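Local coordinates for protein peptidoglycan glycosyltransferase (PDB 4MNR) that belongs to the penicillin-binding protein family, carrying a transpeptidase-type domain of the beta-lactamase clan and a dimerisation-type region, at residues T112-S115 against K116-Q119; L172-R175 against A176-S179; I331-D334 against G335-M338; A404-N408 against G409-W413. All blocks are in the same frame, centred on the assembly; numbering follows the deposited sequence.

Interaction 1. Residues T112-S115 against K116-Q119; sequences TLNS and KIQQ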
ATOM      1  N   THR A 112       3.202   0.515 -16.295  1.00 10.10           N
ATOM      2  CA  THR A 112       3.875   1.656 -15.677  1.00  9.26           C
ATOM      3  C   THR A 112       5.132   1.254 -14.892  1.00 10.08           C
ATOM      4  O   THR A 112       5.927   2.118 -14.506  1.00 10.29           O
ATOM      5  CB  THR A 112       2.936   2.379 -14.693  1.00  7.42           C
ATOM      6  OG1 THR A 112       2.329   1.410 -13.832  1.00  9.35           O
ATOM      7  CG2 THR A 112       1.824   3.127 -15.448  1.00 10.70           C
ATOM      8  N   LEU A 113       5.301  -0.046 -14.650  1.00  9.67           N
ATOM      9  CA  LEU A 113       6.382  -0.527 -13.792  1.00  9.21           C
ATOM     10  C   LEU A 113       7.757  -0.183 -14.341  1.00  9.11           C
ATOM     11  O   LEU A 113       7.982  -0.241 -15.558  1.00 11.07           O
ATOM     12  CB  LEU A 113       6.306  -2.044 -13.648  1.00 10.86           C
ATOM     13  CG  LEU A 113       5.011  -2.648 -13.115  1.00 10.55           C
ATOM     14  CD1 LEU A 113       5.174  -4.160 -13.052  1.00 13.70           C
ATOM     15  CD2 LEU A 113       4.637  -2.063 -11.750  1.00 11.49           C
ATOM     16  N   ASN A 114       8.680   0.173 -13.445  1.00  8.99           N
ATOM     17  CA  ASN A 114      10.087   0.277 -13.810  1.00  9.41           C
ATOM     18  C   ASN A 114      10.803  -0.983 -13.328  1.00  8.40           C
ATOM     19  O   ASN A 114      10.655  -1.367 -12.171  1.00  9.49           O
ATOM     20  CB  ASN A 114      10.728   1.520 -13.191  1.00 11.15           C
ATOM     21  CG  ASN A 114      12.242   1.564 -13.425  1.00 14.51           C
ATOM     22  OD1 ASN A 114      13.016   1.038 -12.620  1.00 14.94           O
ATOM     23  ND2 ASN A 114      12.662   2.150 -14.552  1.00 15.25           N
ATOM     24  N   SER A 115      11.542  -1.652 -14.206  1.00  9.93           N
ATOM     25  CA  SER A 115      12.111  -2.941 -13.819  1.00 11.23           C
ATOM     26  C   SER A 115      13.100  -2.864 -12.651  1.00 11.12           C
ATOM     27  O   SER A 115      13.164  -3.789 -11.848  1.00 12.66           O
ATOM     28  CB  SER A 115      12.741  -3.653 -15.023  1.00 13.00           C
ATOM     29  OG  SER A 115      13.885  -2.954 -15.484  1.00 14.62           O
ATOM     30  N   LYS A 116      13.834  -1.759 -12.537  1.00 12.55           N
ATOM     31  CA  LYS A 116      14.830  -1.633 -11.471  1.00 13.18           C
ATOM     32  C   LYS A 116      14.180  -1.342 -10.121  1.00 14.05           C
ATOM     33  O   LYS A 116      14.601  -1.880  -9.088  1.00 14.17           O
ATOM     34  CB  LYS A 116      15.871  -0.556 -11.802  1.00 16.68           C
ATOM     35  CG  LYS A 116      16.731  -0.891 -13.014  1.00 21.79           C
ATOM     36  CD  LYS A 116      17.613   0.294 -13.404  1.00 34.21           C
ATOM     37  CE  LYS A 116      18.513   0.735 -12.259  1.00 43.19           C
ATOM     38  NZ  LYS A 116      19.364   1.913 -12.627  1.00 46.74           N
ATOM     39  N   ILE A 117      13.152  -0.494 -10.126  1.00  8.29           N
ATOM     40  CA  ILE A 117      12.416  -0.216  -8.897  1.00  7.52           C
ATOM     41  C   ILE A 117      11.650  -1.471  -8.480  1.00 11.40           C
ATOM     42  O   ILE A 117      11.598  -1.822  -7.305  1.00 11.56           O
ATOM     43  CB  ILE A 117      11.471   0.995  -9.065  1.00  8.03           C
ATOM     44  CG1 ILE A 117      12.281   2.220  -9.482  1.00 10.95           C
ATOM     45  CG2 ILE A 117      10.751   1.301  -7.762  1.00 11.38           C
ATOM     46  CD1 ILE A 117      11.434   3.464  -9.731  1.00 12.99           C
ATOM     47  N   GLN A 118      11.082  -2.167  -9.460  1.00 10.44           N
ATOM     48  CA  GLN A 118      10.383  -3.419  -9.186  1.00 10.56           C
ATOM     49  C   GLN A 118      11.328  -4.435  -8.533  1.00  9.17           C
ATOM     50  O   GLN A 118      10.975  -5.071  -7.552  1.00 10.81           O
ATOM     51  CB  GLN A 118       9.807  -3.997 -10.480  1.00  8.72           C
ATOM     52  CG  GLN A 118       9.086  -5.333 -10.284  1.00 10.49           C
ATOM     53  CD  GLN A 118       7.771  -5.199  -9.545  1.00  9.41           C
ATOM     54  OE1 GLN A 118       7.101  -4.173  -9.631  1.00  9.05           O
ATOM     55  NE2 GLN A 118       7.384  -6.258  -8.836  1.00  7.74           N
ATOM     56  N   GLN A 119      12.549  -4.541  -9.046  1.00  7.76           N
ATOM     57  CA  GLN A 119      13.509  -5.491  -8.488  1.00  9.29           C
ATOM     58  C   GLN A 119      13.883  -5.088  -7.058  1.00 14.71           C
ATOM     59  O   GLN A 119      14.046  -5.950  -6.185  1.00 12.38           O
ATOM     60  CB  GLN A 119      14.769  -5.598  -9.363  1.00 12.11           C
ATOM     61  CG  GLN A 119      15.711  -6.696  -8.915  1.00 15.22           C
ATOM     62  CD  GLN A 119      15.059  -8.054  -8.983  1.00 19.03           C
ATOM     63  OE1 GLN A 119      14.591  -8.469 -10.045  1.00 20.99           O
ATOM     64  NE2 GLN A 119      15.008  -8.755  -7.849  1.00 19.26           N
TER
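Asn114 swings its amide over the first turn of helix 115-125, where OD1 overlaps the backbone N-H groups of Lys116 and Ile117. This is an N-cap. The bond from Ile117 N to Asn114 OD1 is 2.9 Å long and fairly straight (160° at the hydrogen), and the donor lies in the carbonyl plane on a lone pair of OD1. Lys116 N is equally near OD1, but its bond is bent and weak. With CG anti to the backbone N (chi1 173°), the amide is carried forward over those two groups, and CG1 of Ile117 lies alongside it, 3.4 Å from Asn114 OD1.

The backbone of Asn114 works too: its O accepts from Gln118 N at 2.9 Å, nearly in line with the carbonyl, and one residue on, Gln119 N bonds to Ser115 O. One side-chain oxygen thus serves two N-H groups of the first turn, Ile117 firmly and Lys116 weakly. The Leu113 side chain crosses that of Gln118 at a slant, both methyls 3.9 Å from OE1 of Gln118, an oxygen that itself takes a hydrogen bond from Met145 N; Gln118 NE2 is hydrogen-bonded to Gln122 OE1.

Ser115 OG is bonded to Asp34. Strand 108-111 leads into the cap; Ile117 and Gln118 touch strand 142-148 on Ala144, while Asn114, Lys116 and Ile117 meet Val453 of helix 438-453.

Interaction 2. Residues L172-R175 against A176-S179; sequences LVDR and AAGS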
ATOM      1  N   LEU A 172       0.738 -17.885  -4.225  1.00 15.39           N
ATOM      2  CA  LEU A 172      -0.067 -17.298  -5.289  1.00 15.72           C
ATOM      3  C   LEU A 172      -0.877 -16.085  -4.852  1.00 19.17           C
ATOM      4  O   LEU A 172      -1.491 -15.415  -5.688  1.00 23.04           O
ATOM      5  CB  LEU A 172      -0.990 -18.349  -5.903  1.00 17.99           C
ATOM      6  CG  LEU A 172      -0.330 -19.326  -6.876  1.00 20.21           C
ATOM      7  CD1 LEU A 172      -1.292 -20.447  -7.235  1.00 23.94           C
ATOM      8  CD2 LEU A 172       0.152 -18.608  -8.131  1.00 23.37           C
ATOM      9  N   VAL A 173      -0.875 -15.795  -3.556  1.00 17.17           N
ATOM     10  CA  VAL A 173      -1.680 -14.698  -3.033  1.00 16.46           C
ATOM     11  C   VAL A 173      -1.106 -13.350  -3.442  1.00 17.04           C
ATOM     12  O   VAL A 173       0.083 -13.096  -3.266  1.00 14.57           O
ATOM     13  CB  VAL A 173      -1.814 -14.769  -1.499  1.00 19.25           C
ATOM     14  CG1 VAL A 173      -2.542 -13.539  -0.959  1.00 19.91           C
ATOM     15  CG2 VAL A 173      -2.533 -16.049  -1.082  1.00 20.35           C
ATOM     16  N   ASP A 174      -1.954 -12.495  -4.007  1.00 15.17           N
ATOM     17  CA  ASP A 174      -1.570 -11.113  -4.310  1.00 17.90           C
ATOM     18  C   ASP A 174      -1.657 -10.304  -3.023  1.00 15.55           C
ATOM     19  O   ASP A 174      -2.742  -9.941  -2.573  1.00 20.26           O
ATOM     20  CB  ASP A 174      -2.512 -10.528  -5.375  1.00 17.35           C
ATOM     21  CG  ASP A 174      -2.164  -9.087  -5.769  1.00 21.00           C
ATOM     22  OD1 ASP A 174      -1.567  -8.342  -4.967  1.00 20.85           O
ATOM     23  OD2 ASP A 174      -2.500  -8.696  -6.907  1.00 25.46           O
ATOM     24  N   ARG A 175      -0.516 -10.030  -2.414  1.00 10.58           N
ATOM     25  CA  ARG A 175      -0.522  -9.303  -1.156  1.00 10.78           C
ATOM     26  C   ARG A 175      -0.498  -7.798  -1.316  1.00 11.36           C
ATOM     27  O   ARG A 175      -0.825  -7.077  -0.378  1.00 14.45           O
ATOM     28  CB  ARG A 175       0.660  -9.733  -0.290  1.00 10.65           C
ATOM     29  CG  ARG A 175       0.478 -11.129   0.316  1.00  9.51           C
ATOM     30  CD  ARG A 175       1.717 -11.536   1.117  1.00  9.58           C
ATOM     31  NE  ARG A 175       1.404 -12.632   2.028  1.00 12.44           N
ATOM     32  CZ  ARG A 175       1.349 -13.913   1.675  1.00 14.81           C
ATOM     33  NH1 ARG A 175       1.618 -14.282   0.432  1.00 13.29           N
ATOM     34  NH2 ARG A 175       1.022 -14.826   2.579  1.00 20.70           N
ATOM     35  N   ALA A 176      -0.073  -7.317  -2.478  1.00  9.53           N
ATOM     36  CA  ALA A 176       0.074  -5.875  -2.687  1.00  7.56           C
ATOM     37  C   ALA A 176      -1.230  -5.148  -2.971  1.00 11.35           C
ATOM     38  O   ALA A 176      -1.422  -4.000  -2.541  1.00 12.97           O
ATOM     39  CB  ALA A 176       1.094  -5.598  -3.809  1.00  8.74           C
ATOM     40  N   ALA A 177      -2.101  -5.790  -3.737  1.00 12.85           N
ATOM     41  CA  ALA A 177      -3.379  -5.198  -4.099  1.00 12.28           C
ATOM     42  C   ALA A 177      -4.533  -6.004  -3.529  1.00 12.78           C
ATOM     43  O   ALA A 177      -5.599  -5.456  -3.273  1.00 15.07           O
ATOM     44  CB  ALA A 177      -3.512  -5.112  -5.603  1.00 15.19           C
ATOM     45  N   GLY A 178      -4.315  -7.302  -3.346  1.00 13.56           N
ATOM     46  CA  GLY A 178      -5.412  -8.244  -3.150  1.00 12.77           C
ATOM     47  C   GLY A 178      -5.759  -8.685  -1.741  1.00 13.33           C
ATOM     48  O   GLY A 178      -6.663  -9.503  -1.562  1.00 16.05           O
ATOM     49  N   SER A 179      -5.060  -8.132  -0.752  1.00 10.11           N
ATOM     50  CA  SER A 179      -5.157  -8.580   0.641  1.00 12.95           C
ATOM     51  C   SER A 179      -5.380  -7.427   1.627  1.00 13.69           C
ATOM     52  O   SER A 179      -4.703  -6.406   1.546  1.00 12.68           O
ATOM     53  CB  SER A 179      -3.864  -9.312   1.022  1.00 14.39           C
ATOM     54  OG  SER A 179      -3.709 -10.490   0.250  1.00 15.77           O
TER
HETATM   55  O   HOH W   1      -2.878  -5.385  -0.172  1.00 14.88           O
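An Asx motif in the loop between helices 156-165 and 188-197 folds this segment back on itself, with Asp174 at its start gripping the residues that follow. The main bond runs from Ala177 N to Asp174 OD1, 2.9 Å and close to straight at 171°, although the donor comes from above the carboxylate plane. Gly178 N adds two weak bonds, one to Asp174 OD1 and one to the Asp174 backbone O at 3.2 Å. The carboxylate gets there because CG is anti to the backbone N (chi1 -179°), which lays OD1 over the turn, while the methyl of Ala177 lies beside both carboxylate oxygens. The N-H groups clustered at OD1 would be expected to favour the charged form of Asp174.

The loop is pressed against the five-stranded sheet: Ala176 packs on Ala131 and Val133 of strand 130-135, and Ser147 OG of strand 142-148 accepts from Ala176 N. Arg175 heads away from the turn, its NE in a salt bridge with Glu432 and its NH2 bonded to Ser170 OG.

A single water bridges the ends of the turn, giving one hydrogen to Arg175 O and another to Ser179 O, each at 2.7 Å. Ser179 OG donates to Asp174 O at 3.0 Å from above the carbonyl plane, with CG1 of Val173 3.5 Å from the same Ser179 OG.

Interaction 3. Residues I331-D334 against G335-M338; sequences IAND and GVIM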
ATOM      1  N   ILE A 331      -0.704  12.824   1.016  1.00  8.09           N
ATOM      2  CA  ILE A 331       0.165  13.735   1.749  1.00 10.11           C
ATOM      3  C   ILE A 331       1.236  14.336   0.834  1.00 10.77           C
ATOM      4  O   ILE A 331       1.554  15.527   0.929  1.00 12.42           O
ATOM      5  CB  ILE A 331       0.776  13.034   2.976  1.00  9.21           C
ATOM      6  CG1 ILE A 331      -0.355  12.528   3.892  1.00 12.20           C
ATOM      7  CG2 ILE A 331       1.704  13.975   3.732  1.00  9.48           C
ATOM      8  CD1 ILE A 331      -1.371  13.601   4.277  1.00 13.04           C
ATOM      9  N   ALA A 332       1.756  13.524  -0.084  1.00  7.30           N
ATOM     10  CA  ALA A 332       2.767  13.958  -1.033  1.00  7.96           C
ATOM     11  C   ALA A 332       2.256  14.959  -2.086  1.00 13.31           C
ATOM     12  O   ALA A 332       2.979  15.865  -2.496  1.00 20.55           O
ATOM     13  CB  ALA A 332       3.383  12.731  -1.715  1.00  9.59           C
ATOM     14  N   ASN A 333       1.004  14.797  -2.504  1.00 11.14           N
ATOM     15  CA  ASN A 333       0.468  15.508  -3.664  1.00 14.63           C
ATOM     16  C   ASN A 333      -0.563  16.559  -3.273  1.00 13.24           C
ATOM     17  O   ASN A 333      -1.619  16.646  -3.889  1.00 13.46           O
ATOM     18  CB  ASN A 333      -0.161  14.489  -4.626  1.00 13.54           C
ATOM     19  CG  ASN A 333      -0.454  15.055  -6.006  1.00 14.93           C
ATOM     20  OD1 ASN A 333       0.334  15.820  -6.574  1.00 16.42           O
ATOM     21  ND2 ASN A 333      -1.586  14.659  -6.563  1.00 15.24           N
ATOM     22  N   ASP A 334      -0.255  17.349  -2.241  1.00 13.28           N
ATOM     23  CA  ASP A 334      -1.092  18.496  -1.886  1.00 13.45           C
ATOM     24  C   ASP A 334      -2.535  18.095  -1.542  1.00 13.53           C
ATOM     25  O   ASP A 334      -3.479  18.860  -1.777  1.00 15.32           O
ATOM     26  CB  ASP A 334      -1.083  19.554  -3.007  1.00 17.81           C
ATOM     27  CG  ASP A 334       0.307  20.113  -3.273  1.00 24.24           C
ATOM     28  OD1 ASP A 334       1.123  20.174  -2.325  1.00 24.77           O
ATOM     29  OD2 ASP A 334       0.586  20.489  -4.437  1.00 28.56           O
ATOM     30  N   GLY A 335      -2.694  16.886  -1.010  1.00 10.87           N
ATOM     31  CA  GLY A 335      -3.979  16.438  -0.505  1.00 11.29           C
ATOM     32  C   GLY A 335      -4.782  15.616  -1.497  1.00 10.39           C
ATOM     33  O   GLY A 335      -5.823  15.057  -1.146  1.00 11.11           O
ATOM     34  N   VAL A 336      -4.298  15.531  -2.733  1.00  9.71           N
ATOM     35  CA  VAL A 336      -5.065  14.891  -3.804  1.00 11.06           C
ATOM     36  C   VAL A 336      -4.569  13.486  -4.046  1.00 11.98           C
ATOM     37  O   VAL A 336      -3.375  13.268  -4.233  1.00 15.92           O
ATOM     38  CB  VAL A 336      -4.923  15.665  -5.120  1.00 12.88           C
ATOM     39  CG1 VAL A 336      -5.697  14.981  -6.231  1.00 15.69           C
ATOM     40  CG2 VAL A 336      -5.408  17.092  -4.940  1.00 14.30           C
ATOM     41  N   ILE A 337      -5.489  12.531  -4.033  1.00 10.66           N
ATOM     42  CA  ILE A 337      -5.158  11.169  -4.427  1.00  7.72           C
ATOM     43  C   ILE A 337      -5.475  10.979  -5.905  1.00 11.68           C
ATOM     44  O   ILE A 337      -6.630  11.106  -6.317  1.00 10.57           O
ATOM     45  CB  ILE A 337      -5.978  10.163  -3.610  1.00 10.81           C
ATOM     46  CG1 ILE A 337      -5.647  10.314  -2.117  1.00  9.97           C
ATOM     47  CG2 ILE A 337      -5.714   8.742  -4.093  1.00 11.88           C
ATOM     48  CD1 ILE A 337      -6.453   9.381  -1.194  1.00 14.99           C
HETATM   49  N   MSE A 338      -4.449  10.702  -6.706  1.00 12.29           N
HETATM   50  CA  MSE A 338      -4.656  10.360  -8.113  1.00 10.41           C
HETATM   51  C   MSE A 338      -5.102   8.902  -8.229  1.00 12.73           C
HETATM   52  O   MSE A 338      -4.726   8.067  -7.401  1.00 13.52           O
HETATM   53  CB  MSE A 338      -3.358  10.563  -8.903  1.00 11.40           C
HETATM   54  CG  MSE A 338      -2.791  11.984  -8.843  1.00 12.60           C
HETATM   55 SE   MSE A 338      -3.989  13.328  -9.581  0.62 15.45          SE
HETATM   56  CE  MSE A 338      -3.725  12.899 -11.463  1.00 16.69           C
TER
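Gly335 follows directly on Asp334, and the two make the bend by which the chain leaves helix 321-332. Its phi of 96° is comfortable for glycine; a side chain here would be jammed against the carbonyl oxygen of Asp334. The backbone of Gly335 also bonds to Ala365, so the bend is tied to the chain just beyond strand 361-364.

Val336 comes next and closes the turn, its N donating to Asn333 O at 3.1 Å. The bond is straight at the hydrogen (165°), but the donor stands well above the carbonyl plane. This is a type I' beta turn, running from Asn333 to Val336, with Asp334 and Gly335 as its corner residues; it carries the chain from the helix end into strand 336-338, one half of a two-stranded antiparallel sheet with strand 361-364. A second bond returns across it: Asn333 ND2 donates to Val336 O at 3.3 Å. The carbonyl oxygen lies near the amide plane of Asn333, while the nitrogen approaches from above the plane of the Val336 carbonyl. Asn333 can do this because CG stands anti to its own N (chi1 -166°), sending the amide along the outgoing strand. CB of Val336 lies 3.8 Å from Asn333 ND2, and the valine side chain also touches Lys361 and Gln364.

Ile337 turns from the bend to Met326 and Ala330 of helix 321-332. Met338, a selenomethionine, crosses the Asn333 side chain at about a right angle, with CG 3.7 Å from ND2 of Asn333 and the selenium slightly farther from that nitrogen; it also touches Pro359.

Interaction 4. Residues A404-N408 against G409-W413; sequences AEKEN and GNDSW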
ATOM      1  N   ALA A 404       1.799  -3.286  13.488  1.00 11.79           N
ATOM      2  CA  ALA A 404       0.447  -3.821  13.629  1.00 15.26           C
ATOM      3  C   ALA A 404       0.479  -5.107  14.451  1.00 15.26           C
ATOM      4  O   ALA A 404       1.175  -6.069  14.118  1.00 16.32           O
ATOM      5  CB  ALA A 404      -0.180  -4.057  12.266  1.00 16.50           C
ATOM      6  N   GLU A 405      -0.277  -5.105  15.545  1.00 13.46           N
ATOM      7  CA  GLU A 405      -0.217  -6.153  16.552  1.00 21.95           C
ATOM      8  C   GLU A 405      -0.689  -7.512  16.062  1.00 25.12           C
ATOM      9  O   GLU A 405      -1.749  -7.632  15.459  1.00 26.95           O
ATOM     10  CB  GLU A 405      -1.042  -5.740  17.774  1.00 29.49           C
ATOM     11  CG  GLU A 405      -0.401  -4.627  18.601  1.00 41.20           C
ATOM     12  CD  GLU A 405       0.843  -5.092  19.350  1.00 52.60           C
ATOM     13  OE1 GLU A 405       0.828  -6.221  19.892  1.00 57.29           O
ATOM     14  OE2 GLU A 405       1.836  -4.329  19.397  1.00 54.55           O
ATOM     15  N   LYS A 406       0.118  -8.537  16.316  1.00 24.49           N
ATOM     16  CA  LYS A 406      -0.309  -9.919  16.125  1.00 27.88           C
ATOM     17  C   LYS A 406      -0.113 -10.672  17.431  1.00 26.20           C
ATOM     18  O   LYS A 406       0.426 -10.125  18.395  1.00 25.80           O
ATOM     19  CB  LYS A 406       0.496 -10.593  15.023  1.00 32.53           C
ATOM     20  CG  LYS A 406       0.564  -9.796  13.741  1.00 36.15           C
ATOM     21  CD  LYS A 406       1.352 -10.545  12.706  1.00 42.18           C
ATOM     22  CE  LYS A 406       0.457 -11.415  11.850  1.00 40.30           C
ATOM     23  NZ  LYS A 406       1.215 -11.904  10.672  1.00 38.13           N
ATOM     24  N   GLU A 407      -0.543 -11.929  17.459  1.00 32.40           N
ATOM     25  CA  GLU A 407      -0.519 -12.723  18.685  1.00 36.17           C
ATOM     26  C   GLU A 407       0.864 -12.791  19.339  1.00 35.06           C
ATOM     27  O   GLU A 407       1.021 -12.466  20.521  1.00 33.97           O
ATOM     28  CB  GLU A 407      -1.045 -14.132  18.416  1.00 45.24           C
ATOM     29  CG  GLU A 407      -1.399 -14.911  19.676  1.00 55.63           C
ATOM     30  CD  GLU A 407      -2.574 -14.305  20.425  1.00 64.17           C
ATOM     31  OE1 GLU A 407      -3.507 -13.802  19.762  1.00 66.97           O
ATOM     32  OE2 GLU A 407      -2.560 -14.330  21.676  1.00 67.77           O
ATOM     33  N   ASN A 408       1.870 -13.200  18.572  1.00 29.15           N
ATOM     34  CA  ASN A 408       3.213 -13.334  19.133  1.00 29.49           C
ATOM     35  C   ASN A 408       4.261 -12.496  18.409  1.00 25.97           C
ATOM     36  O   ASN A 408       5.423 -12.878  18.300  1.00 25.52           O
ATOM     37  CB  ASN A 408       3.622 -14.807  19.191  1.00 31.70           C
ATOM     38  CG  ASN A 408       2.773 -15.601  20.170  1.00 35.75           C
ATOM     39  OD1 ASN A 408       1.946 -16.420  19.769  1.00 40.21           O
ATOM     40  ND2 ASN A 408       2.969 -15.352  21.459  1.00 33.01           N
ATOM     41  N   GLY A 409       3.841 -11.337  17.930  1.00 22.09           N
ATOM     42  CA  GLY A 409       4.733 -10.459  17.204  1.00 19.67           C
ATOM     43  C   GLY A 409       3.927  -9.364  16.558  1.00 20.28           C
ATOM     44  O   GLY A 409       2.834  -9.021  17.031  1.00 23.50           O
ATOM     45  N   ASN A 410       4.455  -8.819  15.467  1.00 16.89           N
ATOM     46  CA  ASN A 410       3.810  -7.712  14.792  1.00 15.78           C
ATOM     47  C   ASN A 410       4.090  -7.743  13.298  1.00 15.70           C
ATOM     48  O   ASN A 410       5.052  -8.370  12.859  1.00 17.96           O
ATOM     49  CB  ASN A 410       4.352  -6.387  15.319  1.00 20.52           C
ATOM     50  CG  ASN A 410       4.181  -6.233  16.815  1.00 29.79           C
ATOM     51  OD1 ASN A 410       3.122  -5.823  17.286  1.00 34.33           O
ATOM     52  ND2 ASN A 410       5.228  -6.548  17.570  1.00 30.44           N
ATOM     53  N   ASP A 411       3.255  -7.058  12.529  1.00 12.69           N
ATOM     54  CA  ASP A 411       3.603  -6.746  11.151  1.00 11.90           C
ATOM     55  C   ASP A 411       4.288  -5.400  11.141  1.00 15.42           C
ATOM     56  O   ASP A 411       3.880  -4.491  11.855  1.00 16.78           O
ATOM     57  CB  ASP A 411       2.363  -6.677  10.270  1.00 12.86           C
ATOM     58  CG  ASP A 411       1.699  -8.036  10.087  1.00 17.30           C
ATOM     59  OD1 ASP A 411       2.369  -9.079  10.272  1.00 18.07           O
ATOM     60  OD2 ASP A 411       0.496  -8.065   9.741  1.00 21.77           O
ATOM     61  N   SER A 412       5.314  -5.265  10.310  1.00 12.06           N
ATOM     62  CA  SER A 412       6.124  -4.058  10.297  1.00 10.66           C
ATOM     63  C   SER A 412       5.890  -3.264   9.017  1.00 11.04           C
ATOM     64  O   SER A 412       6.034  -3.793   7.919  1.00 11.88           O
ATOM     65  CB  SER A 412       7.606  -4.433  10.434  1.00 12.69           C
ATOM     66  OG  SER A 412       8.414  -3.261  10.474  1.00 14.51           O
ATOM     67  N   TRP A 413       5.513  -1.994   9.169  1.00  8.97           N
ATOM     68  CA  TRP A 413       5.105  -1.147   8.057  1.00 10.69           C
ATOM     69  C   TRP A 413       5.969   0.099   7.906  1.00 11.19           C
ATOM     70  O   TRP A 413       6.524   0.611   8.881  1.00 10.06           O
ATOM     71  CB  TRP A 413       3.707  -0.579   8.318  1.00 10.92           C
ATOM     72  CG  TRP A 413       2.543  -1.470   8.109  1.00  8.74           C
ATOM     73  CD1 TRP A 413       1.987  -2.320   9.006  1.00 14.76           C
ATOM     74  CD2 TRP A 413       1.738  -1.537   6.929  1.00  8.67           C
ATOM     75  NE1 TRP A 413       0.889  -2.943   8.454  1.00 13.01           N
ATOM     76  CE2 TRP A 413       0.712  -2.471   7.180  1.00 11.35           C
ATOM     77  CE3 TRP A 413       1.792  -0.905   5.682  1.00 10.97           C
ATOM     78  CZ2 TRP A 413      -0.252  -2.789   6.225  1.00 13.49           C
ATOM     79  CZ3 TRP A 413       0.836  -1.217   4.737  1.00 12.37           C
ATOM     80  CH2 TRP A 413      -0.169  -2.156   5.013  1.00 13.56           C
TER
HETATM   81  O   HOH W   2      -0.518 -10.405   8.616  1.00 27.36           O
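Lys406 and Asp411 cross at about a right angle on one face of the hairpin formed by strands 398-406 and 409-418. CD and CE of the lysine pass above the carboxylate plane, and NZ comes down near it to the syn lone pair of OD1: CD lies 3.0 Å from Asp411 OD1, and NZ makes a salt bridge with Asp411 OD1 at 3.1 Å. A bend at chi3 (92°) turns NZ back to that oxygen. A water closes the ring, accepting from Lys406 NZ and donating to Asp411 OD2 at 2.8 Å.

On the other face, Glu405 and Asn410 lie side by side and point the same way, carboxylate and amide planes 78° apart. Ala404 shares the face of Lys406, with its CB at the edge of the Trp413 ring, 4.1 Å from Trp413 NE1 and near the ring plane.

Between the two faces the strands run antiparallel, 152° between their short axes. Ala404 and Asp411 form a hydrogen-bonded pair: Ala404 N donates to Asp411 O and Asp411 N to Ala404 O (2.8 Å), both in the carbonyl plane. Lys406 N also donates to Gly409 O.

Asp433 completes the polar group, its carboxylate in a salt bridge with Lys406 NZ and its backbone N bonded to Asp411 OD1. One lysine between two aspartates would probably keep its charge and partly offset theirs, and two donors on Asp411 OD1, with the water on OD2, should restrain the rotation of the carboxylate.

How the interactions relate
All four contacts are local. Interactions 1 and 2 share a device, a side-chain oxygen, on a CG anti to the backbone N, accepting from N-H groups just ahead, but the first starts a regular helix and the second shapes a loop. Interaction 3 works at a helix's far end, where an amide donates instead of accepting; it is the surface contact, whereas the others are partly buried. Interaction 4 alone pairs two strands and carries a salt bridge between its segments. Interactions 1 and 2 both lean on strand 142-148; interactions 2 and 4 are about 7 Å apart at their nearest atoms, and interactions 3 and 4 lie on opposite sides of the chain's centre.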